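Local coordinates for protein glycine betaine/carnitine/choline ABC transporter (Staphylococcus aureus subsp. aureus Mu50, PDB 3O66) that probably binds glycine betaine, carnitine or choline outside the membrane and delivers it to an ABC importer for uptake, at residues 66-70 against 110-114; 71-75 against 90-94; 143-149 against 170-176; 178-183 against 195-201. All coordinates share one frame; numbering follows the deposited sequence.

Contact 1 of 4, residues 66-70 against 110-114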
loop_
_atom_site.group_PDB
_atom_site.type_symbol
_atom_site.label_atom_id
_atom_site.label_comp_id
_atom_site.label_asym_id
_atom_site.label_seq_id
_atom_site.Cartn_x
_atom_site.Cartn_y
_atom_site.Cartn_z
ATOM N N SER A 66 -3.472 13.591 1.778
ATOM C CA SER A 66 -3.911 12.202 1.621
ATOM C C SER A 66 -3.049 11.337 2.543
ATOM O O SER A 66 -1.817 11.389 2.459
ATOM C CB SER A 66 -3.746 11.737 0.174
ATOM O OG SER A 66 -4.677 12.392 -0.693
ATOM N N GLY A 67 -3.678 10.526 3.399
ATOM C CA GLY A 67 -2.910 9.714 4.355
ATOM C C GLY A 67 -1.979 8.760 3.618
ATOM O O GLY A 67 -0.786 8.640 3.952
ATOM N N VAL A 68 -2.509 8.098 2.589
ATOM C CA VAL A 68 -1.722 7.125 1.831
ATOM C C VAL A 68 -2.126 7.155 0.360
ATOM O O VAL A 68 -3.318 7.177 0.021
ATOM C CB VAL A 68 -1.780 5.669 2.448
ATOM C CG1 VAL A 68 -3.152 5.097 2.340
ATOM C CG2 VAL A 68 -0.748 4.750 1.791
ATOM N N ARG A 69 -1.100 7.242 -0.483
ATOM C CA ARG A 69 -1.220 7.186 -1.904
ATOM C C ARG A 69 -0.166 6.219 -2.373
ATOM O O ARG A 69 0.867 6.069 -1.723
ATOM C CB ARG A 69 -0.995 8.618 -2.484
ATOM C CG ARG A 69 -2.098 9.633 -1.993
ATOM C CD ARG A 69 -3.469 9.445 -2.710
ATOM N NE ARG A 69 -3.392 9.917 -4.107
ATOM C CZ ARG A 69 -3.529 11.192 -4.502
ATOM N NH1 ARG A 69 -3.809 12.159 -3.633
ATOM N NH2 ARG A 69 -3.400 11.511 -5.790
ATOM N N TYR A 70 -0.402 5.568 -3.507
ATOM C CA TYR A 70 0.548 4.580 -3.988
ATOM C C TYR A 70 1.131 5.056 -5.296
ATOM O O TYR A 70 0.358 5.396 -6.188
ATOM C CB TYR A 70 -0.150 3.243 -4.150
ATOM C CG TYR A 70 -0.881 2.891 -2.883
ATOM C CD1 TYR A 70 -0.235 2.196 -1.866
ATOM C CD2 TYR A 70 -2.218 3.276 -2.696
ATOM C CE1 TYR A 70 -0.884 1.881 -0.702
ATOM C CE2 TYR A 70 -2.903 2.962 -1.510
ATOM C CZ TYR A 70 -2.215 2.261 -0.516
ATOM O OH TYR A 70 -2.836 1.937 0.663
ATOM N N TYR A 110 6.577 5.700 3.138
ATOM C CA TYR A 110 6.486 5.140 4.498
ATOM C C TYR A 110 7.437 3.947 4.737
ATOM O O TYR A 110 7.838 3.687 5.875
ATOM C CB TYR A 110 5.066 4.686 4.765
ATOM C CG TYR A 110 4.093 5.826 4.923
ATOM C CD1 TYR A 110 4.284 6.791 5.913
ATOM C CD2 TYR A 110 2.966 5.917 4.094
ATOM C CE1 TYR A 110 3.386 7.822 6.069
ATOM C CE2 TYR A 110 2.050 6.950 4.217
ATOM C CZ TYR A 110 2.270 7.900 5.207
ATOM O OH TYR A 110 1.373 8.907 5.350
ATOM N N GLY A 111 7.734 3.206 3.667
ATOM C CA GLY A 111 8.665 2.074 3.737
ATOM C C GLY A 111 8.031 0.767 3.292
ATOM O O GLY A 111 8.695 -0.270 3.243
ATOM N N PHE A 112 6.748 0.817 2.930
ATOM C CA PHE A 112 6.076 -0.357 2.380
ATOM C C PHE A 112 5.522 -0.095 0.962
ATOM O O PHE A 112 5.365 1.049 0.545
ATOM C CB PHE A 112 4.946 -0.846 3.323
ATOM C CG PHE A 112 3.757 0.109 3.448
ATOM C CD1 PHE A 112 2.627 -0.046 2.632
ATOM C CD2 PHE A 112 3.749 1.122 4.408
ATOM C CE1 PHE A 112 1.527 0.791 2.754
ATOM C CE2 PHE A 112 2.654 1.989 4.542
ATOM C CZ PHE A 112 1.526 1.821 3.726
ATOM N N ALA A 113 5.261 -1.194 0.249
ATOM C CA ALA A 113 4.516 -1.209 -1.013
ATOM C C ALA A 113 3.282 -2.120 -0.885
ATOM O O ALA A 113 3.356 -3.201 -0.270
ATOM C CB ALA A 113 5.411 -1.667 -2.148
ATOM N N ASN A 114 2.160 -1.652 -1.434
ATOM C CA ASN A 114 0.904 -2.386 -1.475
ATOM C C ASN A 114 0.613 -2.723 -2.933
ATOM O O ASN A 114 0.087 -1.887 -3.692
ATOM C CB ASN A 114 -0.223 -1.550 -0.860
ATOM C CG ASN A 114 -1.500 -2.353 -0.657
ATOM O OD1 ASN A 114 -1.634 -3.475 -1.165
ATOM N ND2 ASN A 114 -2.442 -1.785 0.078
#
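With CG beside the backbone N and opposite the carbonyl carbon (chi1 -71°), the ring of Tyr-110 reaches toward the main chain at Gly-67, while at Asn-114 a chi1 of -170°, CG opposite the backbone N, turns the amide so that its plane stands 85° from the ring of Tyr-70. The first meeting is polar. Tyr-110 OH donates to Gly-67 O over 2.6 Å, approaching in the carbonyl plane, and that oxygen lies at the edge of the tyrosine ring. The bond falls where the strand turns a corner, so a side chain from the loop holds the carbonyl at the bend.

The middle of the contact is apolar. Val-68 sends CG2 to within 4.2 Å of Phe-112 CZ, the two side chains crossing at about a right angle, and the same methyl lies 4.3 Å from Tyr-110 CE2, at the edge of that ring. Phe-112 CE1 approaches the edge of the Tyr-70 ring. At the far end the backbone sets Asn-114 CB 3.5 Å from Tyr-70 CE1. Their polar ends share a partner outside the two segments, because Tyr-70 OH and Asn-114 ND2 both bond to Glu-20 OE2.

Two sheets on separate lobes, bridged by connecting chain, are the hallmark of periplasmic-type binding proteins, and 110-114 belongs to one such link: it runs from strand 104-106 in one sheet to strand 116-120 in the other. Helix 19-35 packs on Tyr-110 through Ile-24 and Leu-28, and strand 222-227, which neighbours strand 65-70, meets Val-68 and Phe-112 with Ala-222.

Contact 2 of 4, residues 71-75 against 90-94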
loop_
_atom_site.group_PDB
_atom_site.type_symbol
_atom_site.label_atom_id
_atom_site.label_comp_id
_atom_site.label_asym_id
_atom_site.label_seq_id
_atom_site.Cartn_x
_atom_site.Cartn_y
_atom_site.Cartn_z
ATOM N N ASN A 71 2.467 5.078 -5.416
ATOM C CA ASN A 71 3.058 5.791 -6.575
ATOM C C ASN A 71 2.666 5.250 -7.960
ATOM O O ASN A 71 2.342 6.032 -8.847
ATOM C CB ASN A 71 4.559 6.091 -6.437
ATOM C CG ASN A 71 5.440 4.834 -6.346
ATOM O OD1 ASN A 71 4.971 3.672 -6.352
ATOM N ND2 ASN A 71 6.746 5.079 -6.234
ATOM N N GLY A 72 2.652 3.925 -8.128
ATOM C CA GLY A 72 2.251 3.358 -9.416
ATOM C C GLY A 72 0.811 3.701 -9.785
ATOM O O GLY A 72 0.476 3.833 -10.967
ATOM N N THR A 73 -0.049 3.851 -8.783
ATOM C CA THR A 73 -1.434 4.212 -9.057
ATOM C C THR A 73 -1.475 5.649 -9.521
ATOM O O THR A 73 -2.134 5.966 -10.513
ATOM C CB THR A 73 -2.307 4.093 -7.825
ATOM O OG1 THR A 73 -2.349 2.719 -7.419
ATOM C CG2 THR A 73 -3.740 4.599 -8.146
ATOM N N ASP A 74 -0.792 6.527 -8.790
ATOM C CA ASP A 74 -0.897 7.946 -9.110
ATOM C C ASP A 74 -0.096 8.392 -10.356
ATOM O O ASP A 74 -0.459 9.374 -11.014
ATOM C CB ASP A 74 -0.588 8.769 -7.872
ATOM C CG ASP A 74 -1.772 8.833 -6.933
ATOM O OD1 ASP A 74 -2.880 9.199 -7.380
ATOM O OD2 ASP A 74 -1.616 8.478 -5.757
ATOM N N LEU A 75 0.977 7.658 -10.664
ATOM C CA LEU A 75 1.759 7.916 -11.863
ATOM C C LEU A 75 0.983 7.670 -13.159
ATOM O O LEU A 75 1.128 8.441 -14.112
ATOM C CB LEU A 75 3.076 7.131 -11.877
ATOM C CG LEU A 75 4.035 7.383 -13.047
ATOM C CD1 LEU A 75 4.444 8.862 -13.147
ATOM C CD2 LEU A 75 5.267 6.523 -12.937
ATOM N N ALA A 90 10.592 5.430 -10.843
ATOM C CA ALA A 90 9.144 5.584 -10.710
ATOM C C ALA A 90 8.817 6.610 -9.636
ATOM O O ALA A 90 7.889 7.412 -9.802
ATOM C CB ALA A 90 8.453 4.230 -10.367
HETATM N N MSE A 91 9.547 6.574 -8.523
HETATM C CA MSE A 91 9.256 7.503 -7.417
HETATM C C MSE A 91 9.650 8.933 -7.799
HETATM O O MSE A 91 8.915 9.882 -7.529
HETATM C CB MSE A 91 9.924 7.083 -6.098
HETATM C CG MSE A 91 9.567 8.024 -4.915
HETATM SE SE MSE A 91 7.622 8.186 -4.624
HETATM C CE MSE A 91 7.518 6.842 -3.244
ATOM N N ILE A 92 10.814 9.082 -8.419
ATOM C CA ILE A 92 11.248 10.390 -8.903
ATOM C C ILE A 92 10.221 10.998 -9.884
ATOM O O ILE A 92 9.865 12.186 -9.777
ATOM C CB ILE A 92 12.663 10.319 -9.547
ATOM C CG1 ILE A 92 13.723 10.101 -8.455
ATOM C CG2 ILE A 92 12.968 11.611 -10.358
ATOM C CD1 ILE A 92 15.092 9.615 -8.977
ATOM N N ALA A 93 9.768 10.202 -10.850
ATOM C CA ALA A 93 8.753 10.665 -11.814
ATOM C C ALA A 93 7.462 11.068 -11.094
ATOM O O ALA A 93 6.842 12.049 -11.453
ATOM C CB ALA A 93 8.451 9.588 -12.856
ATOM N N THR A 94 7.054 10.300 -10.088
ATOM C CA THR A 94 5.856 10.638 -9.315
ATOM C C THR A 94 6.007 11.956 -8.532
ATOM O O THR A 94 5.100 12.801 -8.510
ATOM C CB THR A 94 5.450 9.465 -8.377
ATOM O OG1 THR A 94 5.365 8.273 -9.157
ATOM C CG2 THR A 94 4.076 9.723 -7.745
#
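Thr-94 fits between Asn-71 and Leu-75, one helical turn apart, its OG1 lying 3.6 Å from Asn-71 CB and 3.7 Å from Leu-75 CB. That hydroxyl can face carbon because its proton is used at home: OG1 donates to Ala-90 O at 2.7 Å, while Thr-94 N reaches the same oxygen from the opposite face of the carbonyl plane. Here the two backbones come closest, with Leu-75 CA and Thr-94 CA 5.5 Å apart. Equally close is selenomethionine Met-91, which leaves its helix with chi1 at -177° and then bends twice, bringing SE and CE each to 3.6 Å from Asn-71 ND2.

The segments illustrate helix packing in which van der Waals contact alone joins the pair. Helix 71-76, which directly follows strand 65-70, and helix 87-102 meet at 48° with their local axes 9.6 Å apart, on one lobe of the binding-protein fold. Phe-106 of strand 104-106 adjoins Asn-71, Met-91 and Thr-94.

Packing is sparser toward Ala-93, which is partly exposed. Leu-75 CD1 finds Ala-93 CB at 4.1 Å, a light touch between methyls. Ile-92 projects to solvent from the side of helix 87-102 turned away from 71-75.

Contact 3 of 4, residues 143-149 against 170-176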
loop_
_atom_site.group_PDB
_atom_site.type_symbol
_atom_site.label_atom_id
_atom_site.label_comp_id
_atom_site.label_asym_id
_atom_site.label_seq_id
_atom_site.Cartn_x
_atom_site.Cartn_y
_atom_site.Cartn_z
ATOM N N LEU A 143 0.725 -27.006 -9.598
ATOM C CA LEU A 143 0.208 -26.125 -8.527
ATOM C C LEU A 143 -1.138 -25.461 -8.883
ATOM O O LEU A 143 -1.433 -25.262 -10.051
ATOM C CB LEU A 143 1.247 -25.053 -8.171
ATOM C CG LEU A 143 2.567 -25.568 -7.557
ATOM C CD1 LEU A 143 3.572 -24.434 -7.284
ATOM C CD2 LEU A 143 2.321 -26.381 -6.282
ATOM N N ARG A 144 -1.927 -25.126 -7.862
ATOM C CA ARG A 144 -3.192 -24.405 -8.005
ATOM C C ARG A 144 -2.967 -22.915 -7.660
ATOM O O ARG A 144 -2.539 -22.593 -6.532
ATOM C CB ARG A 144 -4.257 -25.008 -7.054
ATOM C CG ARG A 144 -4.554 -26.500 -7.296
ATOM C CD ARG A 144 -5.234 -27.147 -6.074
ATOM N NE ARG A 144 -4.327 -27.137 -4.928
ATOM C CZ ARG A 144 -4.688 -27.426 -3.676
ATOM N NH1 ARG A 144 -5.937 -27.768 -3.399
ATOM N NH2 ARG A 144 -3.792 -27.374 -2.694
ATOM N N LEU A 145 -3.207 -22.037 -8.643
ATOM C CA LEU A 145 -3.196 -20.567 -8.466
ATOM C C LEU A 145 -4.608 -19.961 -8.277
ATOM O O LEU A 145 -5.515 -20.259 -9.048
ATOM C CB LEU A 145 -2.532 -19.869 -9.660
ATOM C CG LEU A 145 -2.446 -18.332 -9.663
ATOM C CD1 LEU A 145 -1.587 -17.790 -8.499
ATOM C CD2 LEU A 145 -1.886 -17.843 -11.008
ATOM N N GLY A 146 -4.762 -19.113 -7.263
ATOM C CA GLY A 146 -5.972 -18.271 -7.090
ATOM C C GLY A 146 -5.586 -16.822 -7.350
ATOM O O GLY A 146 -4.535 -16.370 -6.872
HETATM N N MSE A 147 -6.410 -16.099 -8.115
HETATM C CA MSE A 147 -6.177 -14.666 -8.364
HETATM C C MSE A 147 -7.511 -13.920 -8.407
HETATM O O MSE A 147 -8.553 -14.546 -8.598
HETATM C CB MSE A 147 -5.429 -14.470 -9.703
HETATM C CG MSE A 147 -6.269 -14.782 -10.904
HETATM SE SE MSE A 147 -6.300 -16.699 -11.194
HETATM C CE MSE A 147 -5.046 -16.672 -12.716
ATOM N N ASP A 148 -7.483 -12.598 -8.254
ATOM C CA ASP A 148 -8.680 -11.782 -8.474
ATOM C C ASP A 148 -9.264 -12.065 -9.862
ATOM O O ASP A 148 -8.521 -12.146 -10.837
ATOM C CB ASP A 148 -8.368 -10.286 -8.406
ATOM C CG ASP A 148 -9.624 -9.441 -8.522
ATOM O OD1 ASP A 148 -10.393 -9.349 -7.539
ATOM O OD2 ASP A 148 -9.880 -8.912 -9.610
ATOM N N SER A 149 -10.590 -12.188 -9.956
ATOM C CA SER A 149 -11.231 -12.348 -11.275
ATOM C C SER A 149 -10.881 -11.232 -12.307
ATOM O O SER A 149 -10.748 -11.505 -13.498
ATOM C CB SER A 149 -12.751 -12.589 -11.159
ATOM O OG SER A 149 -13.373 -11.817 -10.142
ATOM N N PHE A 170 0.265 -22.335 -14.674
ATOM C CA PHE A 170 -0.165 -23.117 -13.551
ATOM C C PHE A 170 -1.024 -24.289 -13.959
ATOM O O PHE A 170 -1.718 -24.242 -14.977
ATOM C CB PHE A 170 -0.861 -22.214 -12.543
ATOM C CG PHE A 170 0.093 -21.360 -11.766
ATOM C CD1 PHE A 170 0.641 -21.826 -10.566
ATOM C CD2 PHE A 170 0.484 -20.117 -12.249
ATOM C CE1 PHE A 170 1.536 -21.049 -9.855
ATOM C CE2 PHE A 170 1.381 -19.340 -11.544
ATOM C CZ PHE A 170 1.902 -19.798 -10.352
ATOM N N GLY A 171 -0.979 -25.350 -13.155
ATOM C CA GLY A 171 -1.745 -26.566 -13.444
ATOM C C GLY A 171 -3.233 -26.296 -13.411
ATOM O O GLY A 171 -3.976 -26.806 -14.248
ATOM N N THR A 172 -3.643 -25.500 -12.426
ATOM C CA THR A 172 -5.020 -25.046 -12.251
ATOM C C THR A 172 -4.993 -23.549 -11.953
ATOM O O THR A 172 -4.128 -23.080 -11.216
ATOM C CB THR A 172 -5.687 -25.775 -11.056
ATOM O OG1 THR A 172 -5.565 -27.191 -11.258
ATOM C CG2 THR A 172 -7.201 -25.385 -10.907
ATOM N N VAL A 173 -5.930 -22.798 -12.541
ATOM C CA VAL A 173 -6.163 -21.395 -12.145
ATOM C C VAL A 173 -7.602 -21.209 -11.653
ATOM O O VAL A 173 -8.532 -21.805 -12.177
ATOM C CB VAL A 173 -5.821 -20.337 -13.263
ATOM C CG1 VAL A 173 -4.341 -20.355 -13.600
ATOM C CG2 VAL A 173 -6.636 -20.559 -14.472
ATOM N N ARG A 174 -7.763 -20.375 -10.639
ATOM C CA ARG A 174 -9.057 -20.144 -10.036
ATOM C C ARG A 174 -9.266 -18.622 -9.885
ATOM O O ARG A 174 -8.805 -18.023 -8.912
ATOM C CB ARG A 174 -9.125 -20.859 -8.673
ATOM C CG ARG A 174 -10.459 -20.694 -8.000
ATOM C CD ARG A 174 -10.535 -21.461 -6.678
ATOM N NE ARG A 174 -11.679 -20.976 -5.911
ATOM C CZ ARG A 174 -11.806 -21.115 -4.596
ATOM N NH1 ARG A 174 -10.869 -21.759 -3.887
ATOM N NH2 ARG A 174 -12.871 -20.612 -3.989
ATOM N N PRO A 175 -9.954 -17.988 -10.849
ATOM C CA PRO A 175 -10.264 -16.539 -10.682
ATOM C C PRO A 175 -11.383 -16.357 -9.665
ATOM O O PRO A 175 -12.400 -17.031 -9.766
ATOM C CB PRO A 175 -10.710 -16.089 -12.085
ATOM C CG PRO A 175 -10.334 -17.244 -13.025
ATOM C CD PRO A 175 -10.355 -18.498 -12.170
HETATM N N MSE A 176 -11.187 -15.478 -8.681
HETATM C CA MSE A 176 -12.086 -15.400 -7.516
HETATM C C MSE A 176 -12.004 -14.025 -6.859
HETATM O O MSE A 176 -11.283 -13.172 -7.331
HETATM C CB MSE A 176 -11.720 -16.481 -6.483
HETATM C CG MSE A 176 -10.211 -16.423 -6.070
HETATM SE SE MSE A 176 -9.654 -17.984 -5.089
HETATM C CE MSE A 176 -10.466 -17.594 -3.380
HETATM O O HOH W 1 -2.853 -28.098 -10.454
#
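Leu-145 and Val-173 are paired in two parallel strands, 144-148 and 172-176, which with the intervening helix 159-166 form a beta-alpha-beta crossover. Strand 172-176 is the outermost strand on this side of the sheet. The donors and acceptors interlock regularly. Leu-145 N donates a hydrogen bond to Thr-172 O (2.9 Å), and Leu-145 O receives Arg-174 N (2.8 Å). Met-147 does the same two residues on: its N donates to Arg-174 O, approaching from above the carbonyl plane, and its O takes Met-176 N nearly head-on (2.8 Å). Ser-149 N finishes the series at Met-176 O.

Leu-143 O is shared more widely. It accepts a fairly straight bond from Thr-172 N at 3.3 Å, a weak one from Gly-171 N, and another weak one from a water that also touches Thr-172 OG1. The intervening residues Arg-144 and Gly-146 make their backbone bonds to the other side, with Asp-191, Val-192 and Leu-194 at strand 192-196, while the Arg-144 guanidinium forms a salt bridge with Asp-191.

On the face carrying Leu-145 and Met-147, selenomethionine Met-147 places CE 3.8 Å from Val-173 CB. Leu-145 CB stands over one face of the Phe-170 ring, 3.9 Å from its centroid, in a CH-pi contact.

Contact 4 of 4, residues 178-183 against 195-201. With ACT (acetate ion), chain D.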
loop_
_atom_site.group_PDB
_atom_site.type_symbol
_atom_site.label_atom_id
_atom_site.label_comp_id
_atom_site.label_asym_id
_atom_site.label_seq_id
_atom_site.Cartn_x
_atom_site.Cartn_y
_atom_site.Cartn_z
ATOM N N ILE A 178 -10.550 -11.433 -4.533
ATOM C CA ILE A 178 -9.210 -11.252 -3.992
ATOM C C ILE A 178 -9.227 -11.387 -2.456
ATOM O O ILE A 178 -8.324 -11.988 -1.861
ATOM C CB ILE A 178 -8.609 -9.884 -4.492
ATOM C CG1 ILE A 178 -7.186 -9.666 -3.998
ATOM C CG2 ILE A 178 -9.461 -8.733 -4.028
ATOM C CD1 ILE A 178 -6.299 -10.746 -4.251
ATOM N N GLY A 179 -10.277 -10.871 -1.836
ATOM C CA GLY A 179 -10.458 -10.930 -0.374
ATOM C C GLY A 179 -10.412 -12.338 0.210
ATOM O O GLY A 179 -10.054 -12.512 1.376
ATOM N N LEU A 180 -10.752 -13.327 -0.612
ATOM C CA LEU A 180 -10.826 -14.730 -0.203
ATOM C C LEU A 180 -9.585 -15.611 -0.492
ATOM O O LEU A 180 -9.552 -16.770 -0.050
ATOM C CB LEU A 180 -12.076 -15.386 -0.793
ATOM C CG LEU A 180 -13.423 -14.780 -0.382
ATOM C CD1 LEU A 180 -14.583 -15.686 -0.848
ATOM C CD2 LEU A 180 -13.465 -14.579 1.124
ATOM N N VAL A 181 -8.572 -15.079 -1.190
ATOM C CA VAL A 181 -7.387 -15.872 -1.558
ATOM C C VAL A 181 -6.520 -16.256 -0.353
ATOM O O VAL A 181 -5.896 -17.327 -0.369
ATOM C CB VAL A 181 -6.508 -15.208 -2.702
ATOM C CG1 VAL A 181 -7.364 -14.913 -3.925
ATOM C CG2 VAL A 181 -5.738 -13.966 -2.203
ATOM N N TYR A 182 -6.516 -15.420 0.700
ATOM C CA TYR A 182 -5.679 -15.668 1.892
ATOM C C TYR A 182 -6.150 -16.894 2.643
ATOM O O TYR A 182 -5.336 -17.770 2.961
ATOM C CB TYR A 182 -5.595 -14.446 2.818
ATOM C CG TYR A 182 -5.376 -13.201 2.008
ATOM C CD1 TYR A 182 -4.102 -12.891 1.489
ATOM C CD2 TYR A 182 -6.462 -12.373 1.695
ATOM C CE1 TYR A 182 -3.909 -11.766 0.704
ATOM C CE2 TYR A 182 -6.284 -11.235 0.919
ATOM C CZ TYR A 182 -5.027 -10.934 0.421
ATOM O OH TYR A 182 -4.941 -9.797 -0.366
ATOM N N ASP A 183 -7.450 -16.977 2.893
ATOM C CA ASP A 183 -8.010 -18.149 3.559
ATOM C C ASP A 183 -7.972 -19.401 2.670
ATOM O O ASP A 183 -7.754 -20.507 3.163
ATOM C CB ASP A 183 -9.421 -17.846 4.050
ATOM C CG ASP A 183 -9.432 -16.835 5.177
ATOM O OD1 ASP A 183 -8.654 -16.994 6.135
ATOM O OD2 ASP A 183 -10.207 -15.867 5.108
ATOM N N GLY A 195 -2.171 -12.027 -4.250
ATOM C CA GLY A 195 -2.899 -11.288 -3.171
ATOM C C GLY A 195 -2.348 -9.884 -3.104
ATOM O O GLY A 195 -1.521 -9.524 -3.925
ATOM N N TYR A 196 -2.815 -9.067 -2.168
ATOM C CA TYR A 196 -2.186 -7.775 -1.927
ATOM C C TYR A 196 -1.093 -7.938 -0.874
ATOM O O TYR A 196 -1.292 -8.634 0.138
ATOM C CB TYR A 196 -3.223 -6.788 -1.408
ATOM C CG TYR A 196 -4.061 -6.157 -2.479
ATOM C CD1 TYR A 196 -3.495 -5.238 -3.385
ATOM C CD2 TYR A 196 -5.418 -6.447 -2.593
ATOM C CE1 TYR A 196 -4.271 -4.630 -4.377
ATOM C CE2 TYR A 196 -6.202 -5.838 -3.570
ATOM C CZ TYR A 196 -5.626 -4.950 -4.460
ATOM O OH TYR A 196 -6.410 -4.360 -5.421
ATOM N N SER A 197 0.034 -7.280 -1.090
ATOM C CA SER A 197 1.249 -7.532 -0.289
ATOM C C SER A 197 1.212 -7.006 1.144
ATOM O O SER A 197 2.135 -7.290 1.912
ATOM C CB SER A 197 2.457 -6.946 -1.016
ATOM O OG SER A 197 2.283 -5.536 -1.111
ATOM N N THR A 198 0.181 -6.241 1.529
ATOM C CA THR A 198 0.114 -5.770 2.918
ATOM C C THR A 198 -1.068 -6.333 3.707
ATOM O O THR A 198 -1.338 -5.890 4.840
ATOM C CB THR A 198 0.057 -4.227 3.045
ATOM O OG1 THR A 198 -1.091 -3.738 2.338
ATOM C CG2 THR A 198 1.329 -3.564 2.563
ATOM N N ASP A 199 -1.792 -7.292 3.117
ATOM C CA ASP A 199 -2.978 -7.821 3.795
ATOM C C ASP A 199 -2.608 -8.389 5.167
ATOM O O ASP A 199 -1.633 -9.136 5.300
ATOM C CB ASP A 199 -3.730 -8.863 2.925
ATOM C CG ASP A 199 -5.089 -9.171 3.479
ATOM O OD1 ASP A 199 -6.076 -8.547 3.021
ATOM O OD2 ASP A 199 -5.172 -9.999 4.430
ATOM N N GLY A 200 -3.358 -8.012 6.194
ATOM C CA GLY A 200 -3.111 -8.520 7.542
ATOM C C GLY A 200 -3.067 -10.041 7.672
ATOM O O GLY A 200 -2.467 -10.593 8.598
ATOM N N ARG A 201 -3.734 -10.741 6.776
ATOM C CA ARG A 201 -3.744 -12.195 6.882
ATOM C C ARG A 201 -2.383 -12.781 6.546
ATOM O O ARG A 201 -2.077 -13.927 6.914
ATOM C CB ARG A 201 -4.901 -12.814 6.082
ATOM C CG ARG A 201 -6.251 -12.574 6.786
ATOM C CD ARG A 201 -7.426 -12.737 5.844
ATOM N NE ARG A 201 -7.481 -11.651 4.850
ATOM C CZ ARG A 201 -8.615 -11.250 4.281
ATOM N NH1 ARG A 201 -8.619 -10.269 3.391
ATOM N NH2 ARG A 201 -9.759 -11.853 4.609
HETATM C C ACT D . -4.183 -4.872 1.836
HETATM O O ACT D . -3.099 -4.819 1.182
HETATM O OXT ACT D . -4.240 -4.252 2.943
HETATM C CH3 ACT D . -5.368 -5.635 1.310
HETATM O O HOH W 2 -6.752 -7.963 0.236
HETATM O O HOH W 3 -10.533 -13.979 6.971
#
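Tyr-182 and Tyr-196 are joined by the hydrogen bond that crosses this contact: Tyr-196 N donates to Tyr-182 OH at 2.9 Å, almost straight at 171° and in the plane of the Tyr-182 ring. A water bonded to the same hydroxyl donates to Asp-199 OD1.

Among the charged groups, Arg-201 grips Asp-199 side-on, NE to OD2 (2.9 Å) and NH1 to OD1 (3.1 Å). OD2 also takes Arg-201 N, reached from the face opposite to NE, so this aspartate both N-caps helix 200-204 and steadies the guanidinium. The Asp-199 carboxylate is laid over the Tyr-182 ring, the two planes only 14° apart. A second water links Arg-201 NH2 to Asp-183 OD2, while Asp-183 OD1 bonds to Tyr-205.

Contacts over flat groups and between apolar ones fill the rest. Tyr-182 CD2 lies over a face of the Arg-201 guanidinium, 3.4 Å from NE, the planes 21° apart. Asp-199 CB makes a CH-pi contact with one face of Tyr-182, and Val-181 CG2 covers the centre of the other. Ile-178 sets CD1 3.6 Å from Gly-195 CA and CG1 3.9 Å from Tyr-196 CD2.

An acetate, probably from the crystallisation liquor, sits beside Tyr-196 and Thr-198, consistent with a place at the ligand cleft. Around the contact, strand 116-120 packs Met-119 on Tyr-182 and bonds to strand 192-196 between Ala-117 and Gly-195, and the Tyr-116 ring meets that of Tyr-196.

How the contacts relate
Contacts 1 and 2 are the buried pair. Contact 2 and strand 65-70 lie on one lobe, while contact 1 reaches into the crossing between lobes; the salt bridge from Arg-69 NE to Asp-74 OD2 (2.8 Å) ties the two together. Contacts 3 and 4 belong to the other lobe and share a sheet, since strands 144-148 and 192-196 are neighbours, yet both are only partly buried. Chemistry follows place: mixed aromatic and polar near the chain centre in contact 1, van der Waals between helices in contact 2, backbone bonding at the sheet edge in contact 3, a tyrosine ring stacked against a carboxylate-guanidinium pair, with bridging waters, in contact 4. Contacts 1 and 4 meet where Ala-113 O lies 2.7 Å from Ser-197 OG.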